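Local structure of 4-aminobutyrate transaminase (Acinetobacter baumannii, 6WOP) at residues Y172-I185 and N216-I229. The protein probably catalyses the pyridoxal 5'-phosphate-dependent transfer of the amino group of 4-aminobutyrate to 2-oxoglutarate, as a class-III aminotransferase. Numbering follows the deposited sequence.
Sequences YPVPAKGISVDAAI and NVVPAEFLKRLRAI
Two neighbouring helices of the large PLP-binding domain of this fold-type I aminotransferase meet here, Val-181 and Ile-185 packing on Phe-222. The axes of the helical parts 181-185 and 220-229 come within 9.9 Å, with their N-to-C directions 31° apart. Pro-173, from the loop before the first helix, lies over one face of the Phe-222 ring. Its CG is 3.8 Å from the ring centroid, a CH-pi contact. Phe-222 CG is anti to the backbone N (chi1 -176°), and the ring reaches toward Ala-184 and Ile-185, passing under Pro-173. Val-181 CG1 comes in at the ring edge, while Ala-184 CB approaches CE1 of Phe-222 obliquely at 3.4 Å. Ile-185 is a knob in a hole formed by Phe-222, Arg-225, Leu-226 and Ile-229. Val-181 CG2 and Pro-173 CG also pack on the Pro-219 ring.

A salt-bridge network borders this apolar core. Arg-225 NH1 donates to Asp-182 OD1 at 2.7 Å, nearly along the C-O axis and in the guanidinium plane. NH1 also reaches Glu-221 OE2 at 3.0 Å, from above that carboxylate plane. The shared arginine probably offsets the repulsion between the two acids, which a water also bridges. Ile-185 lies over one guanidinium face, and NH2 binds a tartrate, probably from crystallisation.

At the loop end, a water donates to both Pro-173 O (2.7 Å) and Val-217 O (2.9 Å). Tyr-172 OH packs against Val-218 CB and hydrogen-bonds Glu-207 O. Behind the second helix, Leu-226 touches strand 236-240 of the mixed sheet that also holds strands 201-206 and 167-170; Asn-216 pairs with Gln-210 of strand 209-210.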
ATOM      1  N   TYR A 172       7.132 -19.200  12.941  1.00 20.63           N
ATOM      2  CA  TYR A 172       8.460 -19.649  13.296  1.00 19.50           C
ATOM      3  C   TYR A 172       8.397 -21.031  13.948  1.00 21.79           C
ATOM      4  O   TYR A 172       7.509 -21.291  14.771  1.00 22.21           O
ATOM      5  CB  TYR A 172       9.064 -18.640  14.271  1.00 17.02           C
ATOM      6  CG  TYR A 172      10.573 -18.672  14.388  1.00 17.01           C
ATOM      7  CD1 TYR A 172      11.351 -17.914  13.559  1.00 17.63           C
ATOM      8  CD2 TYR A 172      11.211 -19.489  15.353  1.00 18.49           C
ATOM      9  CE1 TYR A 172      12.697 -17.885  13.693  1.00 21.10           C
ATOM     10  CE2 TYR A 172      12.572 -19.477  15.465  1.00 20.42           C
ATOM     11  CZ  TYR A 172      13.308 -18.665  14.644  1.00 23.75           C
ATOM     12  OH  TYR A 172      14.691 -18.619  14.797  1.00 22.75           O
ATOM     13  N   PRO A 173       9.360 -21.916  13.654  1.00 22.72           N
ATOM     14  CA  PRO A 173       9.356 -23.273  14.217  1.00 22.49           C
ATOM     15  C   PRO A 173       9.736 -23.252  15.689  1.00 21.41           C
ATOM     16  O   PRO A 173      10.816 -22.748  16.065  1.00 20.27           O
ATOM     17  CB  PRO A 173      10.414 -24.004  13.369  1.00 24.79           C
ATOM     18  CG  PRO A 173      11.322 -22.902  12.870  1.00 22.50           C
ATOM     19  CD  PRO A 173      10.392 -21.756  12.608  1.00 22.91           C
ATOM     20  N   VAL A 174       8.841 -23.775  16.518  1.00 20.26           N
ATOM     21  CA  VAL A 174       9.036 -23.875  17.970  1.00 23.32           C
ATOM     22  C   VAL A 174       8.490 -25.242  18.369  1.00 25.62           C
ATOM     23  O   VAL A 174       7.341 -25.355  18.815  1.00 23.81           O
ATOM     24  CB  VAL A 174       8.377 -22.716  18.745  1.00 25.55           C
ATOM     25  CG1 VAL A 174       8.706 -22.804  20.199  1.00 26.72           C
ATOM     26  CG2 VAL A 174       8.886 -21.346  18.239  1.00 25.74           C
ATOM     27  N   PRO A 175       9.258 -26.319  18.186  1.00 26.99           N
ATOM     28  CA  PRO A 175       8.689 -27.649  18.388  1.00 29.83           C
ATOM     29  C   PRO A 175       8.213 -27.852  19.812  1.00 32.69           C
ATOM     30  O   PRO A 175       7.204 -28.530  19.986  1.00 29.30           O
ATOM     31  CB  PRO A 175       9.856 -28.593  18.031  1.00 34.29           C
ATOM     32  CG  PRO A 175      10.684 -27.811  17.065  1.00 30.80           C
ATOM     33  CD  PRO A 175      10.593 -26.372  17.563  1.00 26.98           C
ATOM     34  N   ALA A 176       8.881 -27.262  20.832  1.00 31.72           N
ATOM     35  CA  ALA A 176       8.377 -27.334  22.211  1.00 37.74           C
ATOM     36  C   ALA A 176       6.975 -26.752  22.363  1.00 37.97           C
ATOM     37  O   ALA A 176       6.274 -27.070  23.324  1.00 38.37           O
ATOM     38  CB  ALA A 176       9.300 -26.589  23.179  1.00 40.29           C
ATOM     39  N   LYS A 177       6.554 -25.896  21.454  1.00 35.04           N
ATOM     40  CA  LYS A 177       5.237 -25.298  21.538  1.00 34.12           C
ATOM     41  C   LYS A 177       4.334 -25.881  20.482  1.00 34.38           C
ATOM     42  O   LYS A 177       3.314 -25.286  20.159  1.00 36.38           O
ATOM     43  CB  LYS A 177       5.297 -23.775  21.388  1.00 34.34           C
ATOM     44  CG  LYS A 177       6.060 -23.046  22.482  1.00 38.85           C
ATOM     45  CD  LYS A 177       5.213 -22.005  23.186  1.00 41.63           C
ATOM     46  CE  LYS A 177       5.958 -20.695  23.373  1.00 38.29           C
ATOM     47  NZ  LYS A 177       7.296 -20.857  24.134  1.00 32.95           N
ATOM     48  N   GLY A 178       4.708 -27.024  19.927  1.00 31.70           N
ATOM     49  CA  GLY A 178       3.833 -27.686  18.991  1.00 31.39           C
ATOM     50  C   GLY A 178       3.746 -27.010  17.645  1.00 33.64           C
ATOM     51  O   GLY A 178       2.729 -27.148  16.961  1.00 37.25           O
ATOM     52  N   ILE A 179       4.764 -26.247  17.250  1.00 27.35           N
ATOM     53  CA  ILE A 179       4.867 -25.768  15.881  1.00 25.49           C
ATOM     54  C   ILE A 179       6.086 -26.453  15.265  1.00 27.59           C
ATOM     55  O   ILE A 179       7.223 -26.014  15.434  1.00 26.05           O
ATOM     56  CB  ILE A 179       4.959 -24.247  15.805  1.00 24.91           C
ATOM     57  CG1 ILE A 179       3.711 -23.627  16.450  1.00 27.22           C
ATOM     58  CG2 ILE A 179       5.130 -23.762  14.362  1.00 23.73           C
ATOM     59  CD1 ILE A 179       3.881 -22.190  16.882  1.00 30.20           C
ATOM     60  N   SER A 180       5.852 -27.561  14.567  1.00 28.20           N
ATOM     61  CA  SER A 180       6.931 -28.348  14.000  1.00 27.58           C
ATOM     62  C   SER A 180       7.593 -27.609  12.837  1.00 29.94           C
ATOM     63  O   SER A 180       7.080 -26.611  12.311  1.00 28.02           O
ATOM     64  CB  SER A 180       6.399 -29.694  13.533  1.00 28.81           C
ATOM     65  OG  SER A 180       5.442 -29.492  12.501  1.00 28.13           O
ATOM     66  N   VAL A 181       8.764 -28.103  12.444  1.00 27.93           N
ATOM     67  CA  VAL A 181       9.384 -27.588  11.220  1.00 27.33           C
ATOM     68  C   VAL A 181       8.437 -27.761  10.035  1.00 26.99           C
ATOM     69  O   VAL A 181       8.245 -26.833   9.240  1.00 26.29           O
ATOM     70  CB  VAL A 181      10.723 -28.294  10.984  1.00 30.97           C
ATOM     71  CG1 VAL A 181      11.311 -27.907   9.641  1.00 26.99           C
ATOM     72  CG2 VAL A 181      11.689 -27.937  12.161  1.00 29.37           C
ATOM     73  N   ASP A 182       7.775 -28.931   9.934  1.00 25.17           N
ATOM     74  CA  ASP A 182       6.776 -29.102   8.863  1.00 25.79           C
ATOM     75  C   ASP A 182       5.733 -28.002   8.886  1.00 31.70           C
ATOM     76  O   ASP A 182       5.375 -27.440   7.832  1.00 28.91           O
ATOM     77  CB  ASP A 182       6.086 -30.438   9.018  1.00 27.86           C
ATOM     78  CG  ASP A 182       6.870 -31.583   8.436  1.00 33.59           C
ATOM     79  OD1 ASP A 182       7.843 -31.349   7.722  1.00 32.63           O
ATOM     80  OD2 ASP A 182       6.479 -32.731   8.680  1.00 33.63           O
ATOM     81  N   ALA A 183       5.170 -27.716  10.073  1.00 26.98           N
ATOM     82  CA  ALA A 183       4.110 -26.701  10.129  1.00 27.68           C
ATOM     83  C   ALA A 183       4.631 -25.344   9.737  1.00 26.29           C
ATOM     84  O   ALA A 183       3.900 -24.541   9.128  1.00 24.77           O
ATOM     85  CB  ALA A 183       3.508 -26.633  11.523  1.00 32.55           C
ATOM     86  N   ALA A 184       5.863 -25.011  10.159  1.00 23.81           N
ATOM     87  CA  ALA A 184       6.425 -23.712   9.802  1.00 19.56           C
ATOM     88  C   ALA A 184       6.658 -23.613   8.299  1.00 22.79           C
ATOM     89  O   ALA A 184       6.370 -22.583   7.663  1.00 22.03           O
ATOM     90  CB  ALA A 184       7.745 -23.501  10.611  1.00 19.30           C
ATOM     91  N   ILE A 185       7.214 -24.658   7.701  1.00 23.95           N
ATOM     92  CA  ILE A 185       7.441 -24.612   6.269  1.00 20.96           C
ATOM     93  C   ILE A 185       6.103 -24.533   5.547  1.00 20.77           C
ATOM     94  O   ILE A 185       5.915 -23.737   4.618  1.00 21.95           O
ATOM     95  CB  ILE A 185       8.261 -25.850   5.829  1.00 24.89           C
ATOM     96  CG1 ILE A 185       9.738 -25.725   6.258  1.00 24.12           C
ATOM     97  CG2 ILE A 185       8.221 -26.055   4.287  1.00 24.57           C
ATOM     98  CD1 ILE A 185      10.486 -24.675   5.542  1.00 23.23           C
ATOM     99  N   ASN A 216      14.054 -18.048  20.734  1.00 20.46           N
ATOM    100  CA  ASN A 216      13.713 -19.262  20.021  1.00 20.91           C
ATOM    101  C   ASN A 216      14.811 -19.575  19.009  1.00 20.22           C
ATOM    102  O   ASN A 216      14.989 -18.804  18.047  1.00 21.58           O
ATOM    103  CB  ASN A 216      12.379 -19.015  19.293  1.00 21.59           C
ATOM    104  CG  ASN A 216      11.300 -18.575  20.286  1.00 26.67           C
ATOM    105  OD1 ASN A 216      11.185 -19.176  21.358  1.00 25.83           O
ATOM    106  ND2 ASN A 216      10.578 -17.504  19.980  1.00 24.33           N
ATOM    107  N   VAL A 217      15.447 -20.749  19.152  1.00 23.14           N
ATOM    108  CA  VAL A 217      16.594 -21.121  18.311  1.00 21.24           C
ATOM    109  C   VAL A 217      16.066 -21.872  17.094  1.00 21.98           C
ATOM    110  O   VAL A 217      15.310 -22.828  17.246  1.00 22.20           O
ATOM    111  CB  VAL A 217      17.612 -21.977  19.095  1.00 24.58           C
ATOM    112  CG1 VAL A 217      18.689 -22.444  18.178  1.00 25.64           C
ATOM    113  CG2 VAL A 217      18.217 -21.148  20.205  1.00 22.68           C
ATOM    114  N   VAL A 218      16.448 -21.430  15.896  1.00 22.31           N
ATOM    115  CA  VAL A 218      15.884 -22.039  14.667  1.00 23.07           C
ATOM    116  C   VAL A 218      16.438 -23.448  14.509  1.00 24.31           C
ATOM    117  O   VAL A 218      17.645 -23.653  14.673  1.00 22.66           O
ATOM    118  CB  VAL A 218      16.189 -21.179  13.428  1.00 24.15           C
ATOM    119  CG1 VAL A 218      17.667 -21.191  13.007  1.00 21.24           C
ATOM    120  CG2 VAL A 218      15.328 -21.654  12.234  1.00 25.50           C
ATOM    121  N   PRO A 219      15.609 -24.451  14.235  1.00 24.24           N
ATOM    122  CA  PRO A 219      16.168 -25.772  13.941  1.00 27.69           C
ATOM    123  C   PRO A 219      16.936 -25.760  12.625  1.00 27.08           C
ATOM    124  O   PRO A 219      16.517 -25.111  11.662  1.00 23.49           O
ATOM    125  CB  PRO A 219      14.928 -26.680  13.867  1.00 27.86           C
ATOM    126  CG  PRO A 219      13.877 -25.980  14.681  1.00 25.90           C
ATOM    127  CD  PRO A 219      14.144 -24.482  14.456  1.00 23.13           C
ATOM    128  N   ALA A 220      18.070 -26.492  12.592  1.00 26.97           N
ATOM    129  CA  ALA A 220      18.840 -26.620  11.347  1.00 27.99           C
ATOM    130  C   ALA A 220      17.960 -27.094  10.180  1.00 27.66           C
ATOM    131  O   ALA A 220      18.112 -26.626   9.047  1.00 27.65           O
ATOM    132  CB  ALA A 220      20.020 -27.599  11.511  1.00 27.65           C
ATOM    133  N   GLU A 221      17.066 -28.051  10.429  1.00 24.60           N
ATOM    134  CA  GLU A 221      16.237 -28.573   9.340  1.00 29.35           C
ATOM    135  C   GLU A 221      15.366 -27.471   8.749  1.00 28.32           C
ATOM    136  O   GLU A 221      15.083 -27.449   7.535  1.00 26.53           O
ATOM    137  CB  GLU A 221      15.362 -29.733   9.844  1.00 32.95           C
ATOM    138  CG  GLU A 221      14.390 -30.304   8.788  1.00 34.32           C
ATOM    139  CD  GLU A 221      13.227 -31.071   9.427  1.00 40.41           C
ATOM    140  OE1 GLU A 221      13.224 -31.281  10.669  1.00 42.91           O
ATOM    141  OE2 GLU A 221      12.309 -31.456   8.688  1.00 41.72           O
ATOM    142  N   PHE A 222      14.932 -26.531   9.585  1.00 24.06           N
ATOM    143  CA  PHE A 222      14.107 -25.468   9.041  1.00 24.57           C
ATOM    144  C   PHE A 222      14.923 -24.568   8.111  1.00 26.50           C
ATOM    145  O   PHE A 222      14.458 -24.214   7.024  1.00 23.60           O
ATOM    146  CB  PHE A 222      13.458 -24.651  10.165  1.00 22.73           C
ATOM    147  CG  PHE A 222      12.494 -23.567   9.623  1.00 23.44           C
ATOM    148  CD1 PHE A 222      11.266 -23.920   9.101  1.00 24.65           C
ATOM    149  CD2 PHE A 222      12.867 -22.256   9.591  1.00 23.69           C
ATOM    150  CE1 PHE A 222      10.425 -22.958   8.605  1.00 22.26           C
ATOM    151  CE2 PHE A 222      12.019 -21.282   9.125  1.00 25.77           C
ATOM    152  CZ  PHE A 222      10.792 -21.639   8.627  1.00 23.19           C
ATOM    153  N   LEU A 223      16.145 -24.188   8.523  1.00 21.44           N
ATOM    154  CA  LEU A 223      17.011 -23.407   7.646  1.00 21.96           C
ATOM    155  C   LEU A 223      17.298 -24.106   6.334  1.00 21.00           C
ATOM    156  O   LEU A 223      17.296 -23.460   5.280  1.00 24.73           O
ATOM    157  CB  LEU A 223      18.350 -23.101   8.331  1.00 24.25           C
ATOM    158  CG  LEU A 223      18.408 -21.876   9.221  1.00 25.01           C
ATOM    159  CD1 LEU A 223      19.833 -21.645   9.691  1.00 23.54           C
ATOM    160  CD2 LEU A 223      17.841 -20.581   8.562  1.00 24.72           C
ATOM    161  N   LYS A 224      17.584 -25.417   6.383  1.00 22.23           N
ATOM    162  CA  LYS A 224      17.909 -26.058   5.121  1.00 24.06           C
ATOM    163  C   LYS A 224      16.671 -26.160   4.242  1.00 22.76           C
ATOM    164  O   LYS A 224      16.727 -25.900   3.040  1.00 24.63           O
ATOM    165  CB  LYS A 224      18.469 -27.465   5.347  1.00 29.75           C
ATOM    166  CG  LYS A 224      19.686 -27.478   6.276  1.00 40.61           C
ATOM    167  CD  LYS A 224      20.169 -28.894   6.678  1.00 49.01           C
ATOM    168  CE  LYS A 224      20.813 -28.965   8.097  1.00 51.08           C
ATOM    169  NZ  LYS A 224      22.297 -28.899   8.129  1.00 54.07           N
ATOM    170  N   ARG A 225      15.508 -26.456   4.759  1.00 23.35           N
ATOM    171  CA  ARG A 225      14.312 -26.457   3.931  1.00 24.32           C
ATOM    172  C   ARG A 225      13.963 -25.060   3.403  1.00 24.51           C
ATOM    173  O   ARG A 225      13.626 -24.890   2.277  1.00 24.31           O
ATOM    174  CB  ARG A 225      13.177 -27.130   4.633  1.00 25.60           C
ATOM    175  CG  ARG A 225      13.410 -28.620   4.699  1.00 28.18           C
ATOM    176  CD  ARG A 225      12.438 -29.323   5.576  1.00 31.03           C
ATOM    177  NE  ARG A 225      11.106 -29.305   5.052  1.00 34.72           N
ATOM    178  CZ  ARG A 225      10.057 -29.716   5.724  1.00 34.43           C
ATOM    179  NH1 ARG A 225      10.192 -30.201   6.920  1.00 36.61           N
ATOM    180  NH2 ARG A 225       8.879 -29.655   5.192  1.00 33.00           N
ATOM    181  N   LEU A 226      14.081 -24.078   4.267  1.00 22.59           N
ATOM    182  CA  LEU A 226      13.868 -22.705   3.807  1.00 27.32           C
ATOM    183  C   LEU A 226      14.854 -22.324   2.710  1.00 26.87           C
ATOM    184  O   LEU A 226      14.489 -21.651   1.746  1.00 18.96           O
ATOM    185  CB  LEU A 226      13.984 -21.732   4.991  1.00 25.29           C
ATOM    186  CG  LEU A 226      13.303 -20.378   4.845  1.00 24.12           C
ATOM    187  CD1 LEU A 226      11.809 -20.572   4.556  1.00 22.89           C
ATOM    188  CD2 LEU A 226      13.499 -19.633   6.152  1.00 22.10           C
ATOM    189  N   ARG A 227      16.125 -22.672   2.880  1.00 22.44           N
ATOM    190  CA  ARG A 227      17.121 -22.397   1.851  1.00 24.71           C
ATOM    191  C   ARG A 227      16.726 -23.036   0.513  1.00 24.76           C
ATOM    192  O   ARG A 227      16.812 -22.403  -0.553  1.00 26.48           O
ATOM    193  CB  ARG A 227      18.488 -22.938   2.340  1.00 26.26           C
ATOM    194  CG  ARG A 227      19.694 -22.784   1.362  1.00 25.30           C
ATOM    195  CD  ARG A 227      20.174 -21.319   1.328  1.00 25.61           C
ATOM    196  NE  ARG A 227      19.533 -20.564   0.241  1.00 25.77           N
ATOM    197  CZ  ARG A 227      19.741 -19.260   0.041  1.00 25.20           C
ATOM    198  NH1 ARG A 227      20.559 -18.545   0.858  1.00 18.73           N
ATOM    199  NH2 ARG A 227      19.152 -18.657  -0.971  1.00 25.75           N
ATOM    200  N   ALA A 228      16.276 -24.283   0.546  1.00 22.26           N
ATOM    201  CA  ALA A 228      15.895 -24.941  -0.706  1.00 25.02           C
ATOM    202  C   ALA A 228      14.694 -24.234  -1.360  1.00 25.77           C
ATOM    203  O   ALA A 228      14.635 -24.100  -2.594  1.00 23.30           O
ATOM    204  CB  ALA A 228      15.596 -26.421  -0.461  1.00 25.41           C
ATOM    205  N   ILE A 229      13.739 -23.750  -0.560  1.00 25.17           N
ATOM    206  CA  ILE A 229      12.593 -23.012  -1.132  1.00 23.58           C
ATOM    207  C   ILE A 229      13.057 -21.706  -1.756  1.00 23.12           C
ATOM    208  O   ILE A 229      12.656 -21.368  -2.886  1.00 25.01           O
ATOM    209  CB  ILE A 229      11.527 -22.764  -0.052  1.00 26.12           C
ATOM    210  CG1 ILE A 229      10.786 -24.060   0.282  1.00 29.05           C
ATOM    211  CG2 ILE A 229      10.567 -21.599  -0.437  1.00 24.75           C
ATOM    212  CD1 ILE A 229      10.012 -23.988   1.598  1.00 31.24           C
TER
HETATM  213  O   HOH W   1      12.579 -22.450  18.055  1.00 26.30           O
HETATM  214  O   HOH W   2       8.676 -19.391  22.418  1.00 27.88           O
HETATM  215  O   HOH W   3       5.699 -29.722   5.223  1.00 33.62           O
HETATM  216  O   HOH W   4      10.116 -33.135   9.139  1.00 42.89           O